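Local atomic coordinates of probable manganase-dependent inorganic pyrophosphatase (Clostridium perfringens, PDB entry 3L2B), a protein that probably hydrolyses inorganic pyrophosphate to phosphate with the help of manganese, and carries a CBS and DRTGG regulatory region that binds the activator diadenosine tetraphosphate. Residues N48-M53 with P221-N226; I17-P22 with P42-N47; N195-S200 with T215-Y220. One frame throughout, in Å; residues are numbered along the deposited sequence.

Contact 1: N48-M53 with P221-N226; sequences NHLLGM and PVIDEN. With B4P (bis(adenosine)-5'-tetraphosphate), chain C.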
loop_
_atom_site.group_PDB
_atom_site.type_symbol
_atom_site.label_atom_id
_atom_site.label_comp_id
_atom_site.label_asym_id
_atom_site.label_seq_id
_atom_site.Cartn_x
_atom_site.Cartn_y
_atom_site.Cartn_z
ATOM N N ASN A 48 19.956 6.706 -20.163
ATOM C CA ASN A 48 20.272 5.558 -19.344
ATOM C C ASN A 48 21.273 5.965 -18.273
ATOM O O ASN A 48 22.118 5.189 -17.882
ATOM C CB ASN A 48 20.804 4.423 -20.218
ATOM C CG ASN A 48 20.620 3.077 -19.586
ATOM O OD1 ASN A 48 19.515 2.714 -19.174
ATOM N ND2 ASN A 48 21.703 2.301 -19.519
ATOM N N HIS A 49 21.188 7.217 -17.847
ATOM C CA HIS A 49 21.887 7.675 -16.646
ATOM C C HIS A 49 21.018 7.326 -15.411
ATOM O O HIS A 49 19.790 7.277 -15.502
ATOM C CB HIS A 49 22.191 9.182 -16.722
ATOM C CG HIS A 49 23.255 9.540 -17.728
ATOM N ND1 HIS A 49 23.952 10.730 -17.690
ATOM C CD2 HIS A 49 23.756 8.847 -18.783
ATOM C CE1 HIS A 49 24.841 10.749 -18.668
ATOM N NE2 HIS A 49 24.746 9.616 -19.344
ATOM N N LEU A 50 21.671 7.083 -14.271
ATOM C CA LEU A 50 20.992 6.664 -13.034
ATOM C C LEU A 50 20.264 7.833 -12.374
ATOM O O LEU A 50 20.830 8.875 -12.107
ATOM C CB LEU A 50 21.980 6.003 -12.042
ATOM C CG LEU A 50 21.382 5.277 -10.798
ATOM C CD1 LEU A 50 20.462 4.098 -11.156
ATOM C CD2 LEU A 50 22.509 4.806 -9.892
ATOM N N LEU A 51 18.986 7.666 -12.129
ATOM C CA LEU A 51 18.248 8.696 -11.386
ATOM C C LEU A 51 17.997 8.275 -9.930
ATOM O O LEU A 51 17.929 9.099 -9.030
ATOM C CB LEU A 51 16.921 8.988 -12.059
ATOM C CG LEU A 51 16.946 9.722 -13.389
ATOM C CD1 LEU A 51 15.496 9.808 -13.897
ATOM C CD2 LEU A 51 17.615 11.133 -13.310
ATOM N N GLY A 52 17.866 6.972 -9.724
ATOM C CA GLY A 52 17.600 6.419 -8.391
ATOM C C GLY A 52 17.325 4.924 -8.377
ATOM O O GLY A 52 17.667 4.183 -9.312
ATOM N N MET A 53 16.678 4.497 -7.299
ATOM C CA MET A 53 16.375 3.085 -7.066
ATOM C C MET A 53 15.023 2.869 -6.357
ATOM O O MET A 53 14.655 3.602 -5.435
ATOM C CB MET A 53 17.490 2.450 -6.244
ATOM C CG MET A 53 17.296 0.961 -6.004
ATOM S SD MET A 53 18.292 0.374 -4.597
ATOM C CE MET A 53 19.629 -0.487 -5.444
ATOM N N PRO A 221 23.784 -0.565 -7.431
ATOM C CA PRO A 221 23.781 -0.389 -8.881
ATOM C C PRO A 221 25.160 -0.049 -9.410
ATOM O O PRO A 221 25.944 0.615 -8.752
ATOM C CB PRO A 221 22.783 0.745 -9.103
ATOM C CG PRO A 221 22.529 1.353 -7.721
ATOM C CD PRO A 221 22.786 0.277 -6.749
ATOM N N VAL A 222 25.454 -0.582 -10.577
ATOM C CA VAL A 222 26.740 -0.395 -11.225
ATOM C C VAL A 222 26.550 0.508 -12.417
ATOM O O VAL A 222 25.695 0.258 -13.275
ATOM C CB VAL A 222 27.312 -1.727 -11.717
ATOM C CG1 VAL A 222 28.564 -1.490 -12.533
ATOM C CG2 VAL A 222 27.554 -2.677 -10.505
ATOM N N ILE A 223 27.337 1.576 -12.434
ATOM C CA ILE A 223 27.340 2.529 -13.540
ATOM C C ILE A 223 28.710 2.457 -14.243
ATOM O O ILE A 223 29.722 2.156 -13.626
ATOM C CB ILE A 223 27.023 4.002 -13.080
ATOM C CG1 ILE A 223 28.107 4.551 -12.140
ATOM C CG2 ILE A 223 25.643 4.102 -12.401
ATOM C CD1 ILE A 223 27.814 5.994 -11.634
ATOM N N ASP A 224 28.735 2.707 -15.544
ATOM C CA ASP A 224 30.001 2.649 -16.270
ATOM C C ASP A 224 30.769 3.972 -16.200
ATOM O O ASP A 224 30.391 4.906 -15.464
ATOM C CB ASP A 224 29.817 2.152 -17.721
ATOM C CG ASP A 224 29.128 3.160 -18.619
ATOM O OD1 ASP A 224 29.080 4.357 -18.270
ATOM O OD2 ASP A 224 28.593 2.732 -19.659
ATOM N N GLU A 225 31.854 4.022 -16.975
ATOM C CA GLU A 225 32.809 5.141 -16.961
ATOM C C GLU A 225 32.256 6.374 -17.671
ATOM O O GLU A 225 32.904 7.425 -17.724
ATOM C CB GLU A 225 34.153 4.726 -17.578
ATOM C CG GLU A 225 34.152 4.541 -19.122
ATOM C CD GLU A 225 33.605 3.177 -19.595
ATOM O OE1 GLU A 225 33.536 2.218 -18.779
ATOM O OE2 GLU A 225 33.236 3.083 -20.792
ATOM N N ASN A 226 31.064 6.219 -18.234
ATOM C CA ASN A 226 30.336 7.313 -18.856
ATOM C C ASN A 226 28.973 7.517 -18.197
ATOM O O ASN A 226 28.092 8.187 -18.735
ATOM C CB ASN A 226 30.197 7.037 -20.356
ATOM C CG ASN A 226 31.543 6.855 -21.032
ATOM O OD1 ASN A 226 31.862 5.776 -21.542
ATOM N ND2 ASN A 226 32.352 7.911 -21.027
HETATM P PA B4P C . 18.835 -3.643 2.027
HETATM O O1A B4P C . 19.481 -3.474 3.332
HETATM O O2A B4P C . 19.845 -3.868 0.815
HETATM O O3A B4P C . 17.761 -4.789 2.232
HETATM P PB B4P C . 17.059 -5.715 1.137
HETATM O O1B B4P C . 18.014 -6.683 0.572
HETATM O O2B B4P C . 16.305 -4.826 0.053
HETATM O O3B B4P C . 15.979 -6.421 2.087
HETATM P PG B4P C . 16.290 -7.769 2.896
HETATM O O1G B4P C . 17.645 -7.657 3.485
HETATM O O2G B4P C . 15.132 -8.144 3.913
HETATM O O3G B4P C . 16.213 -8.905 1.771
HETATM P PD B4P C . 16.293 -10.456 2.197
HETATM O O1D B4P C . 16.864 -11.246 1.094
HETATM O O2D B4P C . 17.087 -10.613 3.586
HETATM O O5E B4P C . 18.059 -2.288 1.713
HETATM C C5E B4P C . 16.872 -1.962 2.440
HETATM C C4E B4P C . 16.236 -0.763 1.748
HETATM O O4E B4P C . 17.202 0.271 1.607
HETATM C C3E B4P C . 15.808 -1.110 0.341
HETATM O O3E B4P C . 14.434 -1.387 0.329
HETATM C C2E B4P C . 16.162 0.089 -0.501
HETATM O O2E B4P C . 15.070 0.986 -0.567
HETATM C C1E B4P C . 17.284 0.765 0.242
HETATM N N9A B4P C . 18.544 0.459 -0.484
HETATM C C8A B4P C . 18.936 -0.761 -0.932
HETATM N N7A B4P C . 20.135 -0.687 -1.581
HETATM C C5A B4P C . 20.531 0.591 -1.553
HETATM C C6A B4P C . 21.679 1.355 -2.044
HETATM N N6A B4P C . 22.681 0.758 -2.693
HETATM N N1A B4P C . 21.705 2.690 -1.831
HETATM C C2A B4P C . 20.712 3.309 -1.167
HETATM N N3A B4P C . 19.634 2.672 -0.705
HETATM C C4A B4P C . 19.471 1.342 -0.853
HETATM O O5F B4P C . 14.754 -10.790 2.396
HETATM C C5F B4P C . 13.869 -10.625 1.302
HETATM C C4F B4P C . 12.482 -10.978 1.773
HETATM O O4F B4P C . 12.440 -12.373 2.091
HETATM C C3F B4P C . 12.122 -10.202 3.019
HETATM O O3F B4P C . 11.304 -9.076 2.693
HETATM C C2F B4P C . 11.366 -11.214 3.866
HETATM O O2F B4P C . 10.001 -11.070 3.537
HETATM C C1F B4P C . 11.900 -12.571 3.404
HETATM N N9B B4P C . 12.891 -13.015 4.406
HETATM C C8B B4P C . 13.827 -12.267 5.023
HETATM N N7B B4P C . 14.521 -13.016 5.914
HETATM C C5B B4P C . 14.031 -14.259 5.886
HETATM C C6B B4P C . 14.309 -15.529 6.583
HETATM N N6B B4P C . 15.285 -15.616 7.506
HETATM N N1B B4P C . 13.560 -16.592 6.263
HETATM C C2B B4P C . 12.587 -16.529 5.344
HETATM N N3B B4P C . 12.268 -15.406 4.684
HETATM C C4B B4P C . 12.947 -14.253 4.905
#
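Strands 50-53 and 221-223, one from each CBS motif, face each other antiparallel (173°) without pairing. Their axes come no nearer than 9.9 Å, too far for backbone bonds, so the strands meet through side chains. Met53 is the one to follow. Its CB leaves the strand toward residues 221-226, and CG stands anti to the backbone N (chi1 -177°), so the chain starts out extended. SD then comes to the adenine of the bound diadenosine tetraphosphate, 3.7 Å from N7A and close to C5A as well. A turn about the CG-SD bond (chi3 -104°) sends CE to the Pro221 ring, where it meets CD at 3.5 Å. The sulphur thus meets the base, while the methyl meets the proline and still lies near N7A. Two CBS motifs packed together, as here, form a Bateman module, whose cleft often binds adenine nucleotides, and Met53 lies in that pocket. Its backbone is tied to Thr192, a further pocket residue. Farther from the ligand, Leu50 holds CG anti to its backbone N and brings CD2 against two partners, Pro221 CG and Ile223 CG2, each 4.1 Å away. It crosses both side chains at about a right angle. Ile223 reaches it with the CG2 branch, which is anti to the carbonyl carbon, while CG1 takes the crowded position between N and carbonyl carbon. Beyond Ile223 the strand ends in an Asx turn: Asp224 OD1 accepts from Asn226 N at 2.7 Å, the donor lying above the carboxylate plane, while OD2 forms a salt bridge with Lys228. At this outer end the His49 ring approaches the backbone O of Asn226 obliquely, NE2 being 3.7 Å from it.

Contact 2: I17-P22 with P42-N47; sequences IAPLAP and PVADGN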
loop_
_atom_site.group_PDB
_atom_site.type_symbol
_atom_site.label_atom_id
_atom_site.label_comp_id
_atom_site.label_asym_id
_atom_site.label_seq_id
_atom_site.Cartn_x
_atom_site.Cartn_y
_atom_site.Cartn_z
ATOM N N ILE A 17 20.416 -5.643 -15.157
ATOM C CA ILE A 17 18.995 -5.355 -14.960
ATOM C C ILE A 17 18.673 -4.218 -15.865
ATOM O O ILE A 17 19.340 -3.189 -15.807
ATOM C CB ILE A 17 18.658 -4.856 -13.541
ATOM C CG1 ILE A 17 19.444 -5.592 -12.450
ATOM C CG2 ILE A 17 17.140 -4.936 -13.295
ATOM C CD1 ILE A 17 19.287 -4.912 -11.098
ATOM N N ALA A 18 17.661 -4.396 -16.695
ATOM C CA ALA A 18 17.143 -3.279 -17.488
ATOM C C ALA A 18 16.445 -2.308 -16.533
ATOM O O ALA A 18 15.528 -2.700 -15.831
ATOM C CB ALA A 18 16.161 -3.772 -18.577
ATOM N N PRO A 19 16.910 -1.057 -16.473
ATOM C CA PRO A 19 16.321 -0.084 -15.530
ATOM C C PRO A 19 14.966 0.432 -15.932
ATOM O O PRO A 19 14.614 0.411 -17.091
ATOM C CB PRO A 19 17.320 1.073 -15.526
ATOM C CG PRO A 19 18.154 0.898 -16.766
ATOM C CD PRO A 19 18.081 -0.524 -17.193
ATOM N N LEU A 20 14.219 0.887 -14.937
ATOM C CA LEU A 20 12.930 1.522 -15.161
ATOM C C LEU A 20 13.080 2.968 -15.618
ATOM O O LEU A 20 13.935 3.718 -15.137
ATOM C CB LEU A 20 12.120 1.515 -13.861
ATOM C CG LEU A 20 11.753 0.133 -13.333
ATOM C CD1 LEU A 20 10.983 0.254 -12.056
ATOM C CD2 LEU A 20 10.944 -0.656 -14.383
ATOM N N ALA A 21 12.207 3.356 -16.536
ATOM C CA ALA A 21 12.010 4.766 -16.881
ATOM C C ALA A 21 11.353 5.432 -15.681
ATOM O O ALA A 21 10.626 4.781 -14.951
ATOM C CB ALA A 21 11.129 4.919 -18.136
ATOM N N PRO A 22 11.628 6.721 -15.452
ATOM C CA PRO A 22 11.166 7.351 -14.198
ATOM C C PRO A 22 9.656 7.577 -14.066
ATOM O O PRO A 22 9.127 7.775 -12.938
ATOM C CB PRO A 22 11.888 8.711 -14.186
ATOM C CG PRO A 22 12.324 8.969 -15.625
ATOM C CD PRO A 22 12.401 7.637 -16.322
ATOM N N PRO A 42 16.896 -0.431 -10.461
ATOM C CA PRO A 42 17.348 0.933 -10.760
ATOM C C PRO A 42 16.409 1.716 -11.687
ATOM O O PRO A 42 15.716 1.166 -12.538
ATOM C CB PRO A 42 18.718 0.707 -11.396
ATOM C CG PRO A 42 18.637 -0.682 -11.983
ATOM C CD PRO A 42 17.740 -1.465 -11.087
ATOM N N VAL A 43 16.375 3.009 -11.459
ATOM C CA VAL A 43 15.609 3.922 -12.277
ATOM C C VAL A 43 16.601 4.819 -13.028
ATOM O O VAL A 43 17.540 5.361 -12.433
ATOM C CB VAL A 43 14.686 4.792 -11.428
ATOM C CG1 VAL A 43 13.813 5.667 -12.317
ATOM C CG2 VAL A 43 13.840 3.916 -10.459
ATOM N N ALA A 44 16.391 4.946 -14.334
ATOM C CA ALA A 44 17.324 5.690 -15.221
ATOM C C ALA A 44 16.609 6.550 -16.239
ATOM O O ALA A 44 15.528 6.206 -16.698
ATOM C CB ALA A 44 18.249 4.723 -15.955
ATOM N N ASP A 45 17.252 7.659 -16.601
ATOM C CA ASP A 45 16.713 8.582 -17.607
ATOM C C ASP A 45 16.860 8.044 -19.019
ATOM O O ASP A 45 17.284 6.915 -19.242
ATOM C CB ASP A 45 17.304 10.005 -17.482
ATOM C CG ASP A 45 18.760 10.109 -17.910
ATOM O OD1 ASP A 45 19.304 9.228 -18.604
ATOM O OD2 ASP A 45 19.376 11.105 -17.506
ATOM N N GLY A 46 16.506 8.884 -19.982
ATOM C CA GLY A 46 16.463 8.471 -21.370
ATOM C C GLY A 46 17.814 8.124 -21.937
ATOM O O GLY A 46 17.901 7.363 -22.892
ATOM N N ASN A 47 18.864 8.700 -21.361
ATOM C CA ASN A 47 20.246 8.417 -21.787
ATOM C C ASN A 47 20.846 7.308 -20.943
ATOM O O ASN A 47 22.058 7.016 -20.992
ATOM C CB ASN A 47 21.098 9.681 -21.704
ATOM C CG ASN A 47 20.609 10.752 -22.639
ATOM O OD1 ASN A 47 20.212 10.460 -23.766
ATOM N ND2 ASN A 47 20.577 11.989 -22.165
#
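A single beta bridge, Leu20 with Val43, fastens the loop 17-22 to strand 40-44 through two backbone hydrogen bonds. Leu20 N gives to Pro42 O at 2.8 Å, in the plane of that carbonyl, and Leu20 O receives Ala44 N at 2.9 Å almost along its C=O axis, with an N-H...O angle of 169°. The same Leu20 oxygen also takes a CA-H...O contact from Val43 CA, 3.3 Å away. Prolines and aliphatic side chains pack around the bridge. Ile17, whose CG1 is turned beside its backbone N, brings CD1 to 3.8 Å from Pro42 CD, the two side chains crossing obliquely. The Pro19 ring lies against the methyl of Ala44, its CB 3.8 Å from Ala44 CB. Val43 sets CG1 anti to its backbone N (chi1 -176°), which carries that methyl alongside Pro22, 3.7 Å from Pro22 CA. Leu20 itself turns to helix 26-35, touching Ala29 and Ile32; the bridge joins the loop before this helix to strand 40-44 of the first CBS motif. Proline nitrogens carry no hydrogen to donate, and the chemistry implies a short attachment: Leu20 supplies both donor and acceptor, and Pro19 and Pro22 nearby contribute apolar ring contacts.

Contact 3: N195-S200 with T215-Y220; sequences NLVAVS and TRYSNY. With B4P (bis(adenosine)-5'-tetraphosphate), chain C.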
loop_
_atom_site.group_PDB
_atom_site.type_symbol
_atom_site.label_atom_id
_atom_site.label_comp_id
_atom_site.label_asym_id
_atom_site.label_seq_id
_atom_site.Cartn_x
_atom_site.Cartn_y
_atom_site.Cartn_z
ATOM N N ASN A 195 21.414 9.924 -1.387
ATOM C CA ASN A 195 22.221 8.939 -0.660
ATOM C C ASN A 195 22.058 7.505 -1.210
ATOM O O ASN A 195 22.231 6.510 -0.507
ATOM C CB ASN A 195 21.903 9.005 0.846
ATOM C CG ASN A 195 21.671 10.457 1.340
ATOM O OD1 ASN A 195 20.551 10.831 1.693
ATOM N ND2 ASN A 195 22.719 11.268 1.329
ATOM N N LEU A 196 21.702 7.426 -2.481
ATOM C CA LEU A 196 21.776 6.169 -3.213
ATOM C C LEU A 196 23.246 5.888 -3.346
ATOM O O LEU A 196 24.023 6.776 -3.679
ATOM C CB LEU A 196 21.105 6.268 -4.590
ATOM C CG LEU A 196 21.122 5.018 -5.466
ATOM C CD1 LEU A 196 20.658 3.750 -4.736
ATOM C CD2 LEU A 196 20.265 5.241 -6.678
ATOM N N VAL A 197 23.639 4.675 -3.011
ATOM C CA VAL A 197 25.035 4.288 -3.118
ATOM C C VAL A 197 25.209 3.384 -4.326
ATOM O O VAL A 197 24.657 2.291 -4.393
ATOM C CB VAL A 197 25.522 3.589 -1.832
ATOM C CG1 VAL A 197 26.988 3.217 -1.949
ATOM C CG2 VAL A 197 25.268 4.491 -0.602
ATOM N N ALA A 198 25.968 3.892 -5.295
ATOM C CA ALA A 198 26.270 3.190 -6.537
ATOM C C ALA A 198 27.749 2.962 -6.618
ATOM O O ALA A 198 28.519 3.638 -5.962
ATOM C CB ALA A 198 25.829 4.016 -7.713
ATOM N N VAL A 199 28.140 2.013 -7.450
ATOM C CA VAL A 199 29.540 1.781 -7.743
ATOM C C VAL A 199 29.778 1.903 -9.246
ATOM O O VAL A 199 28.869 1.737 -10.055
ATOM C CB VAL A 199 30.015 0.415 -7.214
ATOM C CG1 VAL A 199 29.695 0.286 -5.747
ATOM C CG2 VAL A 199 29.386 -0.716 -7.971
ATOM N N SER A 200 31.000 2.251 -9.607
ATOM C CA SER A 200 31.386 2.353 -11.024
ATOM C C SER A 200 32.155 1.125 -11.490
ATOM O O SER A 200 32.937 0.555 -10.755
ATOM C CB SER A 200 32.235 3.611 -11.291
ATOM O OG SER A 200 31.493 4.797 -11.052
ATOM N N THR A 215 27.993 0.557 4.643
ATOM C CA THR A 215 26.561 0.729 4.337
ATOM C C THR A 215 25.677 -0.533 4.387
ATOM O O THR A 215 24.455 -0.437 4.457
ATOM C CB THR A 215 26.379 1.388 2.932
ATOM O OG1 THR A 215 26.955 0.550 1.919
ATOM C CG2 THR A 215 27.040 2.776 2.881
ATOM N N ARG A 216 26.280 -1.706 4.304
ATOM C CA ARG A 216 25.544 -2.989 4.443
ATOM C C ARG A 216 24.214 -3.161 3.657
ATOM O O ARG A 216 23.341 -3.915 4.077
ATOM C CB ARG A 216 25.293 -3.296 5.931
ATOM C CG ARG A 216 26.533 -3.760 6.716
ATOM C CD ARG A 216 26.156 -4.104 8.164
ATOM N NE ARG A 216 27.299 -4.546 8.967
ATOM C CZ ARG A 216 27.215 -4.966 10.232
ATOM N NH1 ARG A 216 26.040 -5.011 10.855
ATOM N NH2 ARG A 216 28.313 -5.341 10.881
ATOM N N TYR A 217 24.070 -2.493 2.511
ATOM C CA TYR A 217 22.981 -2.848 1.576
ATOM C C TYR A 217 23.347 -4.147 0.919
ATOM O O TYR A 217 24.521 -4.486 0.808
ATOM C CB TYR A 217 22.733 -1.782 0.501
ATOM C CG TYR A 217 22.364 -0.436 1.061
ATOM C CD1 TYR A 217 21.218 -0.266 1.837
ATOM C CD2 TYR A 217 23.164 0.665 0.830
ATOM C CE1 TYR A 217 20.880 0.988 2.360
ATOM C CE2 TYR A 217 22.842 1.912 1.346
ATOM C CZ TYR A 217 21.706 2.067 2.119
ATOM O OH TYR A 217 21.402 3.314 2.606
ATOM N N SER A 218 22.344 -4.877 0.462
ATOM C CA SER A 218 22.589 -6.184 -0.128
ATOM C C SER A 218 22.948 -6.118 -1.637
ATOM O O SER A 218 23.616 -7.000 -2.160
ATOM C CB SER A 218 21.401 -7.106 0.139
ATOM O OG SER A 218 20.361 -6.841 -0.757
ATOM N N ASN A 219 22.556 -5.041 -2.307
ATOM C CA ASN A 219 22.857 -4.852 -3.739
ATOM C C ASN A 219 23.133 -3.386 -4.098
ATOM O O ASN A 219 22.548 -2.462 -3.515
ATOM C CB ASN A 219 21.712 -5.365 -4.619
ATOM C CG ASN A 219 21.512 -6.856 -4.522
ATOM O OD1 ASN A 219 22.366 -7.654 -4.953
ATOM N ND2 ASN A 219 20.376 -7.258 -3.936
ATOM N N TYR A 220 24.034 -3.196 -5.053
ATOM C CA TYR A 220 24.483 -1.867 -5.470
ATOM C C TYR A 220 24.421 -1.648 -6.996
ATOM O O TYR A 220 24.929 -2.443 -7.776
ATOM C CB TYR A 220 25.908 -1.623 -4.961
ATOM C CG TYR A 220 26.037 -1.650 -3.451
ATOM C CD1 TYR A 220 26.106 -0.478 -2.715
ATOM C CD2 TYR A 220 26.104 -2.861 -2.765
ATOM C CE1 TYR A 220 26.237 -0.509 -1.342
ATOM C CE2 TYR A 220 26.220 -2.905 -1.390
ATOM C CZ TYR A 220 26.290 -1.728 -0.677
ATOM O OH TYR A 220 26.394 -1.786 0.698
HETATM P PA B4P C . 18.835 -3.643 2.027
HETATM O O1A B4P C . 19.481 -3.474 3.332
HETATM O O2A B4P C . 19.845 -3.868 0.815
HETATM O O3A B4P C . 17.761 -4.789 2.232
HETATM P PB B4P C . 17.059 -5.715 1.137
HETATM O O1B B4P C . 18.014 -6.683 0.572
HETATM O O2B B4P C . 16.305 -4.826 0.053
HETATM O O3B B4P C . 15.979 -6.421 2.087
HETATM P PG B4P C . 16.290 -7.769 2.896
HETATM O O1G B4P C . 17.645 -7.657 3.485
HETATM O O2G B4P C . 15.132 -8.144 3.913
HETATM O O3G B4P C . 16.213 -8.905 1.771
HETATM P PD B4P C . 16.293 -10.456 2.197
HETATM O O1D B4P C . 16.864 -11.246 1.094
HETATM O O2D B4P C . 17.087 -10.613 3.586
HETATM O O5E B4P C . 18.059 -2.288 1.713
HETATM C C5E B4P C . 16.872 -1.962 2.440
HETATM C C4E B4P C . 16.236 -0.763 1.748
HETATM O O4E B4P C . 17.202 0.271 1.607
HETATM C C3E B4P C . 15.808 -1.110 0.341
HETATM O O3E B4P C . 14.434 -1.387 0.329
HETATM C C2E B4P C . 16.162 0.089 -0.501
HETATM O O2E B4P C . 15.070 0.986 -0.567
HETATM C C1E B4P C . 17.284 0.765 0.242
HETATM N N9A B4P C . 18.544 0.459 -0.484
HETATM C C8A B4P C . 18.936 -0.761 -0.932
HETATM N N7A B4P C . 20.135 -0.687 -1.581
HETATM C C5A B4P C . 20.531 0.591 -1.553
HETATM C C6A B4P C . 21.679 1.355 -2.044
HETATM N N6A B4P C . 22.681 0.758 -2.693
HETATM N N1A B4P C . 21.705 2.690 -1.831
HETATM C C2A B4P C . 20.712 3.309 -1.167
HETATM N N3A B4P C . 19.634 2.672 -0.705
HETATM C C4A B4P C . 19.471 1.342 -0.853
HETATM O O5F B4P C . 14.754 -10.790 2.396
HETATM C C5F B4P C . 13.869 -10.625 1.302
HETATM C C4F B4P C . 12.482 -10.978 1.773
HETATM O O4F B4P C . 12.440 -12.373 2.091
HETATM C C3F B4P C . 12.122 -10.202 3.019
HETATM O O3F B4P C . 11.304 -9.076 2.693
HETATM C C2F B4P C . 11.366 -11.214 3.866
HETATM O O2F B4P C . 10.001 -11.070 3.537
HETATM C C1F B4P C . 11.900 -12.571 3.404
HETATM N N9B B4P C . 12.891 -13.015 4.406
HETATM C C8B B4P C . 13.827 -12.267 5.023
HETATM N N7B B4P C . 14.521 -13.016 5.914
HETATM C C5B B4P C . 14.031 -14.259 5.886
HETATM C C6B B4P C . 14.309 -15.529 6.583
HETATM N N6B B4P C . 15.285 -15.616 7.506
HETATM N N1B B4P C . 13.560 -16.592 6.263
HETATM C C2B B4P C . 12.587 -16.529 5.344
HETATM N N3B B4P C . 12.268 -15.406 4.684
HETATM C C4B B4P C . 12.947 -14.253 4.905
#
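Residues 195-200 and 215-220 build the end of the diadenosine tetraphosphate pocket that holds one adenine and the first two phosphates, in the second CBS motif. The backbone of Val197 reads the base edge: its N gives to N1A at 3.0 Å and nearly straight (174°), and its O accepts from the amino nitrogen N6A, also at 3.0 Å. The same N6A has a weak bond to Asn219 O, so a carbonyl from each segment grips the amino group. Tyr217, its CG turned beside the backbone N (chi1 -59°), lays one ring face over the base, with C5A 3.3 Å above the ring plane and offset toward its rim. Thr215 O sits over the centre of the opposite face, and Val197 CG2 comes in at the ring edge. Leu196 CD1 adds an apolar touch on the base near N1A. Tyr220 lies side by side with Val197, its CE1 3.8 Å from Val197 CG1. The Tyr220 hydroxyl donates to Thr215 OG1 in the plane of the ring at 2.7 Å and accepts a weak bond from Tyr217 N, so Tyr220 is linked, weakly, to the backbone of Tyr217. Next along the chain, Ser218 N grips O2A almost linearly, while its OG, set in the crowded position between N and carbonyl carbon, bonds O1B at 2.7 Å. Ser55 and Ser57 of this chain and of the second subunit also hydrogen-bond the ligand. Strand 199-200, helix 205-215 and strand 219-223 form a beta-alpha-beta unit, and nucleotide recognition by backbone groups and residues flanking its strands is typical of CBS domains.

How the contacts relate
Taken together, the three contacts show how chemistry follows place in a paired CBS module. Contact 2 lies within the first motif, away from the ligand, and relies on backbone bonding; contact 1 spans the two motifs and is mainly apolar; contact 3, within the second, turns its polar groups largely to the nucleotide. All are partly buried, contact 1 running from buried Met53 and Pro221 to the exposed Asn226 at its outer end. Contacts 1 and 2 meet in the sheet of strands 40-44 and 50-55, where Leu51 and Gly52 form a classic bulge opposite Val43. Contacts 1 and 3 share strand 219-223, pair through Val199, and both touch the adenine.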